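Local coordinates for hypothetical protein TA0175 (Thermoplasma acidophilum, PDB 1KYT) that catalyses the magnesium-dependent dephosphorylation of 2-phosphoglycolate to glycolate and, less efficiently, releases phosphate from inorganic pyrophosphate, at residues Ile5-Ile10 with Asp170-Ile175; Glu87-Phe92 with Arg134-Phe139; Lys82-Glu87 with Leu147-Glu152. The protein carries 1 engineered substitution. All coordinates share one frame; numbering follows the deposited sequence. Where two conformers were deposited one is given.

Contact 1: residues Ile5-Ile10 with Asp170-Ile175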
ATOM      1  N   ILE A   5     -10.567 -17.100 -10.230  1.00 26.91           N
ATOM      2  CA  ILE A   5     -10.067 -15.826 -10.727  1.00 20.35           C
ATOM      3  C   ILE A   5     -11.014 -15.271 -11.767  1.00 17.15           C
ATOM      4  O   ILE A   5     -11.368 -15.962 -12.702  1.00 16.87           O
ATOM      5  CB  ILE A   5      -8.674 -15.987 -11.372  1.00 18.58           C
ATOM      6  CG1 ILE A   5      -7.682 -16.515 -10.330  1.00 16.41           C
ATOM      7  CG2 ILE A   5      -8.225 -14.663 -11.981  1.00 17.33           C
ATOM      8  CD1 ILE A   5      -7.696 -15.761  -9.036  1.00 17.78           C
ATOM      9  N   ARG A   6     -11.417 -14.015 -11.598  0.50 17.05           N
ATOM     10  CA  ARG A   6     -12.327 -13.376 -12.545  0.50 16.85           C
ATOM     11  C   ARG A   6     -11.602 -12.270 -13.302  0.50 15.59           C
ATOM     12  O   ARG A   6     -11.919 -11.977 -14.444  0.50 17.11           O
ATOM     13  CB  ARG A   6     -13.535 -12.799 -11.796  0.50 18.80           C
ATOM     14  CG  ARG A   6     -14.419 -13.851 -11.132  0.50 21.49           C
ATOM     15  CD  ARG A   6     -15.626 -13.219 -10.444  0.50 24.73           C
ATOM     16  NE  ARG A   6     -16.507 -14.209  -9.826  0.50 28.11           N
ATOM     17  CZ  ARG A   6     -17.647 -13.912  -9.210  0.50 29.74           C
ATOM     18  NH1 ARG A   6     -18.049 -12.650  -9.131  0.50 30.38           N
ATOM     19  NH2 ARG A   6     -18.386 -14.876  -8.671  0.50 30.93           N
ATOM     20  N   LEU A   7     -10.617 -11.656 -12.656  1.00 14.80           N
ATOM     21  CA  LEU A   7      -9.860 -10.583 -13.285  1.00 12.73           C
ATOM     22  C   LEU A   7      -8.358 -10.693 -13.048  1.00 10.92           C
ATOM     23  O   LEU A   7      -7.912 -11.117 -11.983  1.00 12.69           O
ATOM     24  CB  LEU A   7     -10.379  -9.222 -12.785  1.00 12.29           C
ATOM     25  CG  LEU A   7      -9.819  -7.933 -13.389  1.00 15.55           C
ATOM     26  CD1 LEU A   7     -10.825  -6.808 -13.203  1.00 16.12           C
ATOM     27  CD2 LEU A   7      -8.517  -7.561 -12.726  1.00 15.04           C
ATOM     28  N   ALA A   8      -7.585 -10.316 -14.056  1.00 10.47           N
ATOM     29  CA  ALA A   8      -6.128 -10.333 -13.977  1.00 10.59           C
ATOM     30  C   ALA A   8      -5.601  -8.934 -14.287  1.00 10.14           C
ATOM     31  O   ALA A   8      -5.973  -8.328 -15.297  1.00  9.59           O
ATOM     32  CB  ALA A   8      -5.552 -11.351 -14.971  1.00 12.67           C
ATOM     33  N   ALA A   9      -4.761  -8.412 -13.396  1.00 10.22           N
ATOM     34  CA  ALA A   9      -4.195  -7.077 -13.581  1.00 10.10           C
ATOM     35  C   ALA A   9      -2.735  -7.299 -13.924  1.00 10.10           C
ATOM     36  O   ALA A   9      -1.982  -7.793 -13.096  1.00 11.61           O
ATOM     37  CB  ALA A   9      -4.335  -6.272 -12.301  1.00  5.16           C
ATOM     38  N   ILE A  10      -2.336  -6.921 -15.136  1.00 12.99           N
ATOM     39  CA  ILE A  10      -0.974  -7.169 -15.598  1.00 11.81           C
ATOM     40  C   ILE A  10      -0.089  -5.951 -15.858  1.00 12.75           C
ATOM     41  O   ILE A  10      -0.522  -4.968 -16.472  1.00 13.54           O
ATOM     42  CB  ILE A  10      -1.015  -8.003 -16.895  1.00 12.89           C
ATOM     43  CG1 ILE A  10      -1.923  -9.215 -16.701  1.00 11.42           C
ATOM     44  CG2 ILE A  10       0.398  -8.437 -17.310  1.00  7.10           C
ATOM     45  CD1 ILE A  10      -2.087 -10.070 -17.987  1.00 14.96           C
ATOM     46  N   ASP A 170      -9.529 -12.225  -3.583  1.00 15.77           N
ATOM     47  CA  ASP A 170      -9.115 -13.523  -4.083  1.00 18.94           C
ATOM     48  C   ASP A 170      -9.680 -13.895  -5.443  1.00 17.44           C
ATOM     49  O   ASP A 170      -9.425 -14.986  -5.935  1.00 17.23           O
ATOM     50  CB  ASP A 170      -9.425 -14.635  -3.087  1.00 20.60           C
ATOM     51  CG  ASP A 170      -8.583 -15.871  -3.339  1.00 24.93           C
ATOM     52  OD1 ASP A 170      -9.075 -16.995  -3.122  1.00 29.46           O
ATOM     53  OD2 ASP A 170      -7.413 -15.712  -3.759  1.00 27.67           O
ATOM     54  N   GLU A 171     -10.460 -12.994  -6.046  1.00 16.70           N
ATOM     55  CA  GLU A 171     -10.987 -13.234  -7.383  1.00 13.81           C
ATOM     56  C   GLU A 171     -10.093 -12.470  -8.356  1.00 13.76           C
ATOM     57  O   GLU A 171     -10.300 -12.494  -9.566  1.00 10.98           O
ATOM     58  CB  GLU A 171     -12.426 -12.727  -7.498  1.00 16.34           C
ATOM     59  CG  GLU A 171     -13.410 -13.492  -6.633  1.00 18.31           C
ATOM     60  CD  GLU A 171     -14.818 -12.964  -6.751  1.00 17.32           C
ATOM     61  OE1 GLU A 171     -15.063 -11.800  -6.372  1.00 19.41           O
ATOM     62  OE2 GLU A 171     -15.685 -13.718  -7.232  1.00 23.86           O
ATOM     63  N   ILE A 172      -9.092 -11.792  -7.805  1.00 13.52           N
ATOM     64  CA  ILE A 172      -8.174 -10.990  -8.602  1.00 12.67           C
ATOM     65  C   ILE A 172      -6.787 -11.598  -8.603  1.00 12.94           C
ATOM     66  O   ILE A 172      -6.276 -12.010  -7.559  1.00  9.86           O
ATOM     67  CB  ILE A 172      -8.048  -9.548  -8.056  1.00 13.15           C
ATOM     68  CG1 ILE A 172      -9.370  -8.797  -8.231  1.00 13.65           C
ATOM     69  CG2 ILE A 172      -6.881  -8.804  -8.762  1.00 13.38           C
ATOM     70  CD1 ILE A 172      -9.375  -7.465  -7.526  1.00 11.39           C
ATOM     71  N   LEU A 173      -6.204 -11.674  -9.795  1.00 11.89           N
ATOM     72  CA  LEU A 173      -4.854 -12.184  -9.971  1.00 11.70           C
ATOM     73  C   LEU A 173      -3.985 -11.014 -10.442  1.00 12.98           C
ATOM     74  O   LEU A 173      -4.386 -10.259 -11.333  1.00 12.40           O
ATOM     75  CB  LEU A 173      -4.841 -13.290 -11.032  1.00 12.84           C
ATOM     76  CG  LEU A 173      -3.479 -13.691 -11.605  1.00 13.83           C
ATOM     77  CD1 LEU A 173      -2.571 -14.194 -10.480  1.00 11.69           C
ATOM     78  CD2 LEU A 173      -3.671 -14.759 -12.679  1.00 11.08           C
ATOM     79  N   VAL A 174      -2.815 -10.839  -9.835  1.00 11.70           N
ATOM     80  CA  VAL A 174      -1.916  -9.775 -10.277  1.00 11.19           C
ATOM     81  C   VAL A 174      -0.625 -10.392 -10.787  1.00  9.72           C
ATOM     82  O   VAL A 174      -0.111 -11.345 -10.193  1.00 11.23           O
ATOM     83  CB  VAL A 174      -1.565  -8.774  -9.144  1.00  9.86           C
ATOM     84  CG1 VAL A 174      -2.817  -8.044  -8.687  1.00  8.56           C
ATOM     85  CG2 VAL A 174      -0.895  -9.493  -8.009  1.00 10.09           C
ATOM     86  N   ILE A 175      -0.130  -9.871 -11.903  1.00  9.08           N
ATOM     87  CA  ILE A 175       1.115 -10.337 -12.497  1.00 11.22           C
ATOM     88  C   ILE A 175       2.090  -9.153 -12.569  1.00 11.38           C
ATOM     89  O   ILE A 175       1.798  -8.110 -13.161  1.00  8.95           O
ATOM     90  CB  ILE A 175       0.868 -10.945 -13.901  1.00 13.54           C
ATOM     91  CG1 ILE A 175      -0.113 -12.119 -13.772  1.00 15.57           C
ATOM     92  CG2 ILE A 175       2.173 -11.429 -14.520  1.00 13.05           C
ATOM     93  CD1 ILE A 175      -0.609 -12.686 -15.094  1.00 18.20           C
TER
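Glu171 O receives two backbone N-H groups from the facing segment, Arg6 N at 2.8 Å and Leu7 N at 3.2 Å. The backbone of Arg6, with psi near -30° rather than a strand value, brings these consecutive amides onto one oxygen just before the regular strand begins. In the Arg6 conformer given, NE also forms a salt bridge of 2.8 Å with Glu171 OE2. The oxygen sits over the guanidinium face, where no N-H points at it, so the attraction is one of charge. The two side chains run side by side, and Glu171 OE1 is held separately by Glu168 N. From Leu7 on, the strands pair in parallel, their axes 20° apart: Leu173 N to Leu7 O is 2.8 Å, Ala9 N to Leu173 O is 2.8 Å, and Ile175 N to Ala9 O is 3.0 Å. Farther along the strands the side chains that meet are apolar. Ile5 lays CG2 against Leu173 CB at 3.8 Å; CG2 stands anti to the backbone N, with CG1 beside that N (chi1 -61°). Ile10 and Ile175 run alongside each other, Ile10 CG1 4.0 Å from Ile175 CD1. Strand 7-11 lies between strands 40-44 and 172-175 in the Rossmann-like core of this HAD hydrolase, and it ends at the nucleophile Asp11. Ala9 and Ile172 rest on Val158 of helix 154-164. On the other face of the sheet, Ile10, Leu173 and Ile175 lie under helix 215-223, while strand 190-193 flanks strand 172-175.

Contact 2: residues Glu87-Phe92 with Arg134-Phe139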
ATOM      1  N   GLU A  87       0.142  19.198 -12.067  0.50 17.04           N
ATOM      2  CA  GLU A  87       0.546  20.587 -11.860  0.50 19.13           C
ATOM      3  C   GLU A  87       1.751  20.709 -10.931  0.50 18.60           C
ATOM      4  O   GLU A  87       2.666  21.487 -11.187  0.50 20.89           O
ATOM      5  CB  GLU A  87      -0.631  21.399 -11.299  0.50 22.99           C
ATOM      6  CG  GLU A  87      -1.801  21.551 -12.262  0.50 28.13           C
ATOM      7  CD  GLU A  87      -1.378  22.145 -13.592  0.50 32.52           C
ATOM      8  OE1 GLU A  87      -0.681  23.180 -13.581  0.50 36.17           O
ATOM      9  OE2 GLU A  87      -1.742  21.584 -14.647  0.50 36.21           O
ATOM     10  N   GLY A  88       1.747  19.921  -9.859  1.00 17.34           N
ATOM     11  CA  GLY A  88       2.846  19.966  -8.901  1.00 15.58           C
ATOM     12  C   GLY A  88       4.080  19.209  -9.355  1.00 14.16           C
ATOM     13  O   GLY A  88       5.204  19.697  -9.262  1.00 13.22           O
ATOM     14  N   THR A  89       3.893  17.989  -9.843  1.00 13.84           N
ATOM     15  CA  THR A  89       5.047  17.251 -10.305  1.00 13.51           C
ATOM     16  C   THR A  89       5.722  18.007 -11.460  1.00 12.98           C
ATOM     17  O   THR A  89       6.939  18.075 -11.516  1.00 11.42           O
ATOM     18  CB  THR A  89       4.661  15.837 -10.742  1.00 10.13           C
ATOM     19  OG1 THR A  89       3.577  15.902 -11.685  1.00 11.66           O
ATOM     20  CG2 THR A  89       4.256  15.011  -9.535  1.00  9.21           C
ATOM     21  N   ASN A  90       4.935  18.605 -12.357  1.00 14.69           N
ATOM     22  CA  ASN A  90       5.527  19.346 -13.467  1.00 15.11           C
ATOM     23  C   ASN A  90       6.362  20.518 -12.972  1.00 14.40           C
ATOM     24  O   ASN A  90       7.422  20.807 -13.524  1.00 14.29           O
ATOM     25  CB  ASN A  90       4.452  19.844 -14.459  1.00 16.20           C
ATOM     26  CG  ASN A  90       4.042  18.776 -15.481  1.00 17.50           C
ATOM     27  OD1 ASN A  90       4.713  17.763 -15.646  1.00 17.43           O
ATOM     28  ND2 ASN A  90       2.938  19.017 -16.177  1.00 18.67           N
ATOM     29  N   LYS A  91       5.895  21.178 -11.919  1.00 18.02           N
ATOM     30  CA  LYS A  91       6.603  22.320 -11.346  1.00 20.24           C
ATOM     31  C   LYS A  91       7.905  21.878 -10.679  1.00 20.28           C
ATOM     32  O   LYS A  91       8.911  22.591 -10.712  1.00 18.83           O
ATOM     33  CB  LYS A  91       5.727  23.029 -10.312  1.00 22.70           C
ATOM     34  CG  LYS A  91       6.480  24.085  -9.503  1.00 30.59           C
ATOM     35  CD  LYS A  91       5.605  24.725  -8.437  1.00 34.37           C
ATOM     36  CE  LYS A  91       6.394  25.733  -7.607  1.00 37.58           C
ATOM     37  NZ  LYS A  91       7.027  26.781  -8.455  1.00 39.81           N
ATOM     38  N   PHE A  92       7.872  20.706 -10.059  1.00 18.38           N
ATOM     39  CA  PHE A  92       9.051  20.170  -9.396  1.00 18.55           C
ATOM     40  C   PHE A  92      10.112  19.914 -10.455  1.00 17.29           C
ATOM     41  O   PHE A  92      11.285  20.207 -10.254  1.00 18.62           O
ATOM     42  CB  PHE A  92       8.702  18.863  -8.678  1.00 19.52           C
ATOM     43  CG  PHE A  92       9.854  18.254  -7.917  1.00 18.41           C
ATOM     44  CD1 PHE A  92      10.165  18.685  -6.633  1.00 16.01           C
ATOM     45  CD2 PHE A  92      10.617  17.240  -8.484  1.00 17.21           C
ATOM     46  CE1 PHE A  92      11.223  18.105  -5.920  1.00 16.21           C
ATOM     47  CE2 PHE A  92      11.677  16.652  -7.779  1.00 16.23           C
ATOM     48  CZ  PHE A  92      11.978  17.086  -6.497  1.00 16.71           C
ATOM     49  N   ARG A 134       8.303  16.854  -0.780  1.00 18.02           N
ATOM     50  CA  ARG A 134       7.209  17.528  -1.462  1.00 18.86           C
ATOM     51  C   ARG A 134       5.968  16.648  -1.587  1.00 17.63           C
ATOM     52  O   ARG A 134       5.013  17.004  -2.260  1.00 16.92           O
ATOM     53  CB  ARG A 134       7.676  17.978  -2.847  1.00 26.88           C
ATOM     54  CG  ARG A 134       8.889  18.894  -2.805  1.00 31.74           C
ATOM     55  CD  ARG A 134       8.498  20.353  -2.648  1.00 39.95           C
ATOM     56  NE  ARG A 134       8.321  21.004  -3.945  1.00 46.91           N
ATOM     57  CZ  ARG A 134       9.317  21.282  -4.784  1.00 49.65           C
ATOM     58  NH1 ARG A 134      10.567  20.969  -4.463  1.00 51.01           N
ATOM     59  NH2 ARG A 134       9.063  21.869  -5.949  1.00 50.53           N
ATOM     60  N   GLY A 135       5.976  15.501  -0.924  1.00 16.87           N
ATOM     61  CA  GLY A 135       4.829  14.624  -1.013  1.00 16.45           C
ATOM     62  C   GLY A 135       4.804  13.802  -2.288  1.00 13.70           C
ATOM     63  O   GLY A 135       3.762  13.259  -2.663  1.00 15.49           O
ATOM     64  N   PHE A 136       5.949  13.716  -2.964  1.00 11.66           N
ATOM     65  CA  PHE A 136       6.061  12.925  -4.193  1.00 11.40           C
ATOM     66  C   PHE A 136       7.022  11.785  -3.945  1.00 11.20           C
ATOM     67  O   PHE A 136       7.713  11.763  -2.930  1.00 10.17           O
ATOM     68  CB  PHE A 136       6.612  13.761  -5.352  1.00  8.65           C
ATOM     69  CG  PHE A 136       5.861  15.051  -5.603  1.00 10.14           C
ATOM     70  CD1 PHE A 136       4.474  15.068  -5.705  1.00 10.85           C
ATOM     71  CD2 PHE A 136       6.555  16.246  -5.774  1.00 11.22           C
ATOM     72  CE1 PHE A 136       3.787  16.264  -5.975  1.00 10.47           C
ATOM     73  CE2 PHE A 136       5.884  17.446  -6.046  1.00 12.54           C
ATOM     74  CZ  PHE A 136       4.493  17.454  -6.150  1.00  9.28           C
ATOM     75  N   VAL A 137       7.062  10.840  -4.882  1.00 12.34           N
ATOM     76  CA  VAL A 137       7.981   9.703  -4.816  1.00 12.17           C
ATOM     77  C   VAL A 137       8.529   9.497  -6.236  1.00 11.36           C
ATOM     78  O   VAL A 137       7.927   9.960  -7.206  1.00 12.43           O
ATOM     79  CB  VAL A 137       7.268   8.376  -4.393  1.00 11.45           C
ATOM     80  CG1 VAL A 137       6.672   8.496  -2.989  1.00 11.68           C
ATOM     81  CG2 VAL A 137       6.215   8.027  -5.397  1.00  8.07           C
ATOM     82  N   ILE A 138       9.667   8.821  -6.366  1.00 12.40           N
ATOM     83  CA  ILE A 138      10.217   8.554  -7.695  1.00 10.55           C
ATOM     84  C   ILE A 138      10.708   7.119  -7.804  1.00 12.51           C
ATOM     85  O   ILE A 138      11.186   6.533  -6.836  1.00 11.97           O
ATOM     86  CB  ILE A 138      11.413   9.457  -8.076  1.00  9.62           C
ATOM     87  CG1 ILE A 138      12.597   9.183  -7.147  1.00  9.11           C
ATOM     88  CG2 ILE A 138      11.028  10.912  -8.040  1.00  7.06           C
ATOM     89  CD1 ILE A 138      13.858   9.841  -7.618  1.00 10.57           C
ATOM     90  N   PHE A 139      10.585   6.568  -9.002  1.00 10.71           N
ATOM     91  CA  PHE A 139      11.031   5.222  -9.281  1.00 11.72           C
ATOM     92  C   PHE A 139      11.091   5.078 -10.792  1.00 11.75           C
ATOM     93  O   PHE A 139      10.594   5.941 -11.534  1.00 10.83           O
ATOM     94  CB  PHE A 139      10.074   4.190  -8.686  1.00 13.42           C
ATOM     95  CG  PHE A 139       8.654   4.327  -9.158  1.00 13.04           C
ATOM     96  CD1 PHE A 139       7.805   5.250  -8.576  1.00 14.38           C
ATOM     97  CD2 PHE A 139       8.163   3.512 -10.170  1.00 15.17           C
ATOM     98  CE1 PHE A 139       6.471   5.360  -8.992  1.00 16.71           C
ATOM     99  CE2 PHE A 139       6.839   3.610 -10.592  1.00 15.40           C
ATOM    100  CZ  PHE A 139       5.991   4.540  -9.996  1.00 15.13           C
TER
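Arg134 crosses the Phe92 ring at its edge, with NH1 3.2 Å from Phe92 CD1. The ring and guanidinium planes are 59° apart, and CD1 sits over one face of the guanidinium while that group keeps near the plane of the ring, so this is not a cation-pi stack. Bends at chi2 and chi3 (-87° and -91°) fold the arginine back to the ring's edge and leave NH2 to a salt bridge with Glu95, which Lys91 NZ also engages. With an alanine here, Glu95 would probably keep only Lys91 of these two charged partners, and the edge of Phe92 would lose its cover. Gly135, at positive phi, is the C-prime residue of the Schellman motif that closes helix 124-133. Phe136 then turns its ring into the helix opposite. Thr89 CG2 makes a CH-pi contact over one face, 4.0 Å from the ring centroid, and Arg134 O lies 3.7 Å above the opposite face of the Phe136 ring. Phe136 CZ comes within 3.7 Å of Gly88 C. Phe92 CB packs on Phe136 CE2 at 4.1 Å. Phe92 itself is buried against Leu147, Val127 and Ala131. Helices 87-96 and 124-133 thus pack with the three-stranded antiparallel sheet 115-117, 144-149 and 136-141, an arrangement consistent with the alpha/beta C2-type cap of HAD phosphatases.

Contact 3: residues Lys82-Glu87 with Leu147-Glu152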
ATOM      1  N   LYS A  82      -8.805  10.672 -14.674  1.00 13.89           N
ATOM      2  CA  LYS A  82      -7.532  10.712 -13.974  1.00 15.47           C
ATOM      3  C   LYS A  82      -7.875  10.964 -12.514  1.00 16.41           C
ATOM      4  O   LYS A  82      -8.918  11.548 -12.191  1.00 16.03           O
ATOM      5  CB  LYS A  82      -6.605  11.790 -14.536  1.00 17.74           C
ATOM      6  CG  LYS A  82      -6.951  13.208 -14.190  1.00 20.11           C
ATOM      7  CD  LYS A  82      -5.945  14.109 -14.850  1.00 22.48           C
ATOM      8  CE  LYS A  82      -6.023  15.518 -14.339  1.00 25.14           C
ATOM      9  NZ  LYS A  82      -4.971  16.335 -15.004  1.00 31.79           N
ATOM     10  N   PHE A  83      -7.003  10.507 -11.631  1.00 15.93           N
ATOM     11  CA  PHE A  83      -7.245  10.615 -10.204  1.00 15.18           C
ATOM     12  C   PHE A  83      -6.228  11.472  -9.464  1.00 14.65           C
ATOM     13  O   PHE A  83      -6.318  11.636  -8.252  1.00 15.18           O
ATOM     14  CB  PHE A  83      -7.285   9.189  -9.659  1.00 15.60           C
ATOM     15  CG  PHE A  83      -8.156   8.274 -10.480  1.00 13.13           C
ATOM     16  CD1 PHE A  83      -9.541   8.400 -10.439  1.00 15.81           C
ATOM     17  CD2 PHE A  83      -7.593   7.323 -11.334  1.00 15.66           C
ATOM     18  CE1 PHE A  83     -10.352   7.598 -11.238  1.00 14.75           C
ATOM     19  CE2 PHE A  83      -8.390   6.514 -12.133  1.00 13.24           C
ATOM     20  CZ  PHE A  83      -9.770   6.651 -12.090  1.00 14.42           C
ATOM     21  N   PHE A  84      -5.269  12.010 -10.212  1.00 12.84           N
ATOM     22  CA  PHE A  84      -4.209  12.864  -9.673  1.00 13.63           C
ATOM     23  C   PHE A  84      -3.834  13.887 -10.738  1.00 14.45           C
ATOM     24  O   PHE A  84      -4.040  13.647 -11.935  1.00 13.03           O
ATOM     25  CB  PHE A  84      -2.976  12.029  -9.304  1.00 12.17           C
ATOM     26  CG  PHE A  84      -3.233  11.006  -8.237  1.00 10.11           C
ATOM     27  CD1 PHE A  84      -3.757   9.759  -8.558  1.00 13.95           C
ATOM     28  CD2 PHE A  84      -2.938  11.288  -6.901  1.00 12.10           C
ATOM     29  CE1 PHE A  84      -3.986   8.805  -7.561  1.00 16.10           C
ATOM     30  CE2 PHE A  84      -3.158  10.352  -5.899  1.00 12.18           C
ATOM     31  CZ  PHE A  84      -3.684   9.099  -6.227  1.00 15.77           C
ATOM     32  N   SER A  85      -3.264  15.007 -10.308  1.00 14.09           N
ATOM     33  CA  SER A  85      -2.892  16.074 -11.232  1.00 17.96           C
ATOM     34  C   SER A  85      -1.378  16.221 -11.363  1.00 15.15           C
ATOM     35  O   SER A  85      -0.626  15.875 -10.452  1.00 15.29           O
ATOM     36  CB  SER A  85      -3.511  17.390 -10.775  1.00 19.67           C
ATOM     37  OG  SER A  85      -3.255  18.418 -11.718  1.00 29.37           O
ATOM     38  N   ASN A  86      -0.934  16.741 -12.498  1.00 12.39           N
ATOM     39  CA  ASN A  86       0.482  16.884 -12.722  1.00 16.11           C
ATOM     40  C   ASN A  86       0.999  18.300 -12.532  1.00 14.25           C
ATOM     41  O   ASN A  86       2.165  18.563 -12.789  1.00 13.90           O
ATOM     42  CB  ASN A  86       0.862  16.387 -14.128  1.00 16.55           C
ATOM     43  CG  ASN A  86       0.280  17.245 -15.241  1.00 15.71           C
ATOM     44  OD1 ASN A  86      -0.408  18.234 -14.998  1.00 16.82           O
ATOM     45  ND2 ASN A  86       0.566  16.861 -16.479  1.00 17.39           N
ATOM     46  N   GLU A  87       0.142  19.198 -12.067  0.50 17.04           N
ATOM     47  CA  GLU A  87       0.546  20.587 -11.860  0.50 19.13           C
ATOM     48  C   GLU A  87       1.751  20.709 -10.931  0.50 18.60           C
ATOM     49  O   GLU A  87       2.666  21.487 -11.187  0.50 20.89           O
ATOM     50  CB  GLU A  87      -0.631  21.399 -11.299  0.50 22.99           C
ATOM     51  CG  GLU A  87      -1.801  21.551 -12.262  0.50 28.13           C
ATOM     52  CD  GLU A  87      -1.378  22.145 -13.592  0.50 32.52           C
ATOM     53  OE1 GLU A  87      -0.681  23.180 -13.581  0.50 36.17           O
ATOM     54  OE2 GLU A  87      -1.742  21.584 -14.647  0.50 36.21           O
ATOM     55  N   LEU A 147       7.890  10.622 -11.563  1.00 10.40           N
ATOM     56  CA  LEU A 147       7.716  11.478 -10.400  1.00 11.69           C
ATOM     57  C   LEU A 147       6.230  11.439 -10.139  1.00 13.97           C
ATOM     58  O   LEU A 147       5.413  11.966 -10.915  1.00 13.72           O
ATOM     59  CB  LEU A 147       8.144  12.908 -10.702  1.00 13.85           C
ATOM     60  CG  LEU A 147       7.905  13.918  -9.563  1.00 12.32           C
ATOM     61  CD1 LEU A 147       8.774  13.560  -8.362  1.00 12.76           C
ATOM     62  CD2 LEU A 147       8.205  15.321 -10.045  1.00 13.31           C
HETATM   63  N   MSE A 148       5.868  10.824  -9.032  1.00 16.29           N
HETATM   64  CA  MSE A 148       4.470  10.631  -8.744  1.00 17.78           C
HETATM   65  C   MSE A 148       3.994  11.141  -7.407  1.00 19.56           C
HETATM   66  O   MSE A 148       4.791  11.434  -6.512  1.00 22.59           O
HETATM   67  CB  MSE A 148       4.187   9.139  -8.851  1.00 16.77           C
HETATM   68  CG  MSE A 148       4.918   8.480 -10.011  1.00 22.75           C
HETATM   69 SE   MSE A 148       3.693   8.066 -11.381  1.00 19.04          SE
HETATM   70  CE  MSE A 148       4.607   8.675 -12.935  1.00 39.90           C
ATOM     71  N   ASN A 149       2.679  11.263  -7.290  1.00 19.12           N
ATOM     72  CA  ASN A 149       2.068  11.689  -6.044  1.00 18.38           C
ATOM     73  C   ASN A 149       2.050  10.449  -5.159  1.00 15.47           C
ATOM     74  O   ASN A 149       1.830   9.339  -5.650  1.00 15.25           O
ATOM     75  CB  ASN A 149       0.648  12.180  -6.295  1.00 18.30           C
ATOM     76  CG  ASN A 149       0.622  13.531  -6.963  1.00 16.81           C
ATOM     77  OD1 ASN A 149       0.971  14.525  -6.349  1.00 20.34           O
ATOM     78  ND2 ASN A 149       0.230  13.571  -8.235  1.00 16.74           N
ATOM     79  N   ARG A 150       2.314  10.631  -3.868  1.00 13.67           N
ATOM     80  CA  ARG A 150       2.310   9.528  -2.920  1.00 11.02           C
ATOM     81  C   ARG A 150       0.960   8.804  -2.981  1.00 12.06           C
ATOM     82  O   ARG A 150      -0.092   9.439  -2.953  1.00 11.75           O
ATOM     83  CB  ARG A 150       2.565  10.059  -1.505  1.00 12.73           C
ATOM     84  CG  ARG A 150       2.417   9.031  -0.393  1.00 12.35           C
ATOM     85  CD  ARG A 150       3.514   7.961  -0.398  1.00 16.56           C
ATOM     86  NE  ARG A 150       4.821   8.502  -0.022  1.00 13.70           N
ATOM     87  CZ  ARG A 150       5.852   7.768   0.374  1.00 13.82           C
ATOM     88  NH1 ARG A 150       5.753   6.443   0.455  1.00 15.79           N
ATOM     89  NH2 ARG A 150       6.994   8.361   0.697  1.00 14.32           N
ATOM     90  N   GLY A 151       0.987   7.477  -3.088  1.00  9.72           N
ATOM     91  CA  GLY A 151      -0.259   6.725  -3.147  1.00 10.15           C
ATOM     92  C   GLY A 151      -0.783   6.515  -4.559  1.00 11.49           C
ATOM     93  O   GLY A 151      -1.757   5.785  -4.779  1.00 11.78           O
ATOM     94  N   GLU A 152      -0.132   7.161  -5.521  1.00  9.70           N
ATOM     95  CA  GLU A 152      -0.519   7.044  -6.920  1.00 12.16           C
ATOM     96  C   GLU A 152       0.263   5.849  -7.447  1.00 12.27           C
ATOM     97  O   GLU A 152       1.345   6.007  -8.024  1.00 12.87           O
ATOM     98  CB  GLU A 152      -0.131   8.331  -7.649  1.00 12.57           C
ATOM     99  CG  GLU A 152      -0.547   8.403  -9.105  1.00 13.96           C
ATOM    100  CD  GLU A 152      -0.282   9.768  -9.704  1.00 12.69           C
ATOM    101  OE1 GLU A 152       0.389  10.616  -9.042  1.00 11.65           O
ATOM    102  OE2 GLU A 152      -0.744   9.995 -10.836  1.00 10.49           O
TER
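The Phe84 ring lies flat on the side chain of Glu152. Glu152 CB sits over the ring's centre in a CH-pi contact, 3.8 Å from the centroid and 6° off the normal, and the carboxylate continues the stack with its plane tilted 17° from the ring. Here Glu152 CD is 3.5 Å from Phe84 CG. Asn149 runs beside the same ring in the reverse sense, its CB 3.7 Å from Phe84 CD2, and Phe156 of the core domain meets Phe84 edge-to-face. The two segments lie at the connections between the HAD core and its cap: Lys82-Glu87 leads from strand 80-82 into helix 87-96, and beyond cap strand 144-149 a type II beta turn from Asn149 to Glu152 leads back toward helix 154-164. The contact therefore ties the outgoing and returning chains together where the two domains join. Gly151 takes the positive phi that this turn needs at its third position, and Glu152 N closes the turn on Asn149 O at 2.9 Å. At the outer side of the turn Arg150 points away from Phe84, and its NH1 bonds to Gln186 of the second subunit. Glu152 instead turns back toward Asn149: CG is anti to the backbone N (chi1 -176°) and the chain is extended beyond it, which lays the aliphatic part along the ring. Its buried carboxylate is fixed through OE1, which accepts both Asn149 N at 3.0 Å, nearly along the C-O axis, and Asn149 ND2 at 3.1 Å, on the syn side but tilted out of the carboxylate plane. That amide nitrogen also reaches across to the other connection, where Asn149 ND2 gives Ser85 O a weak hydrogen bond of 3.3 Å.

In the fold
Contacts 2 and 3 are neighbours, their centres about 8 Å apart. They share Glu87, where the connection of contact 3 becomes the helix of contact 2, and their second segments lie on adjacent strands of the cap sheet, with Val137 N 2.9 Å from Met148 O in a probable hydrogen bond. Contact 1 belongs to the core, its centre about 24 Å from that of contact 3 and about 30 Å from that of contact 2. The catalytic site borders on contact 1: the Ile10 side chain is about 5 Å from that of the nucleophile Asp11. From the connection between cap and core, the side chain of Glu152 comes within about 10 Å of magnesium-binding Gly46.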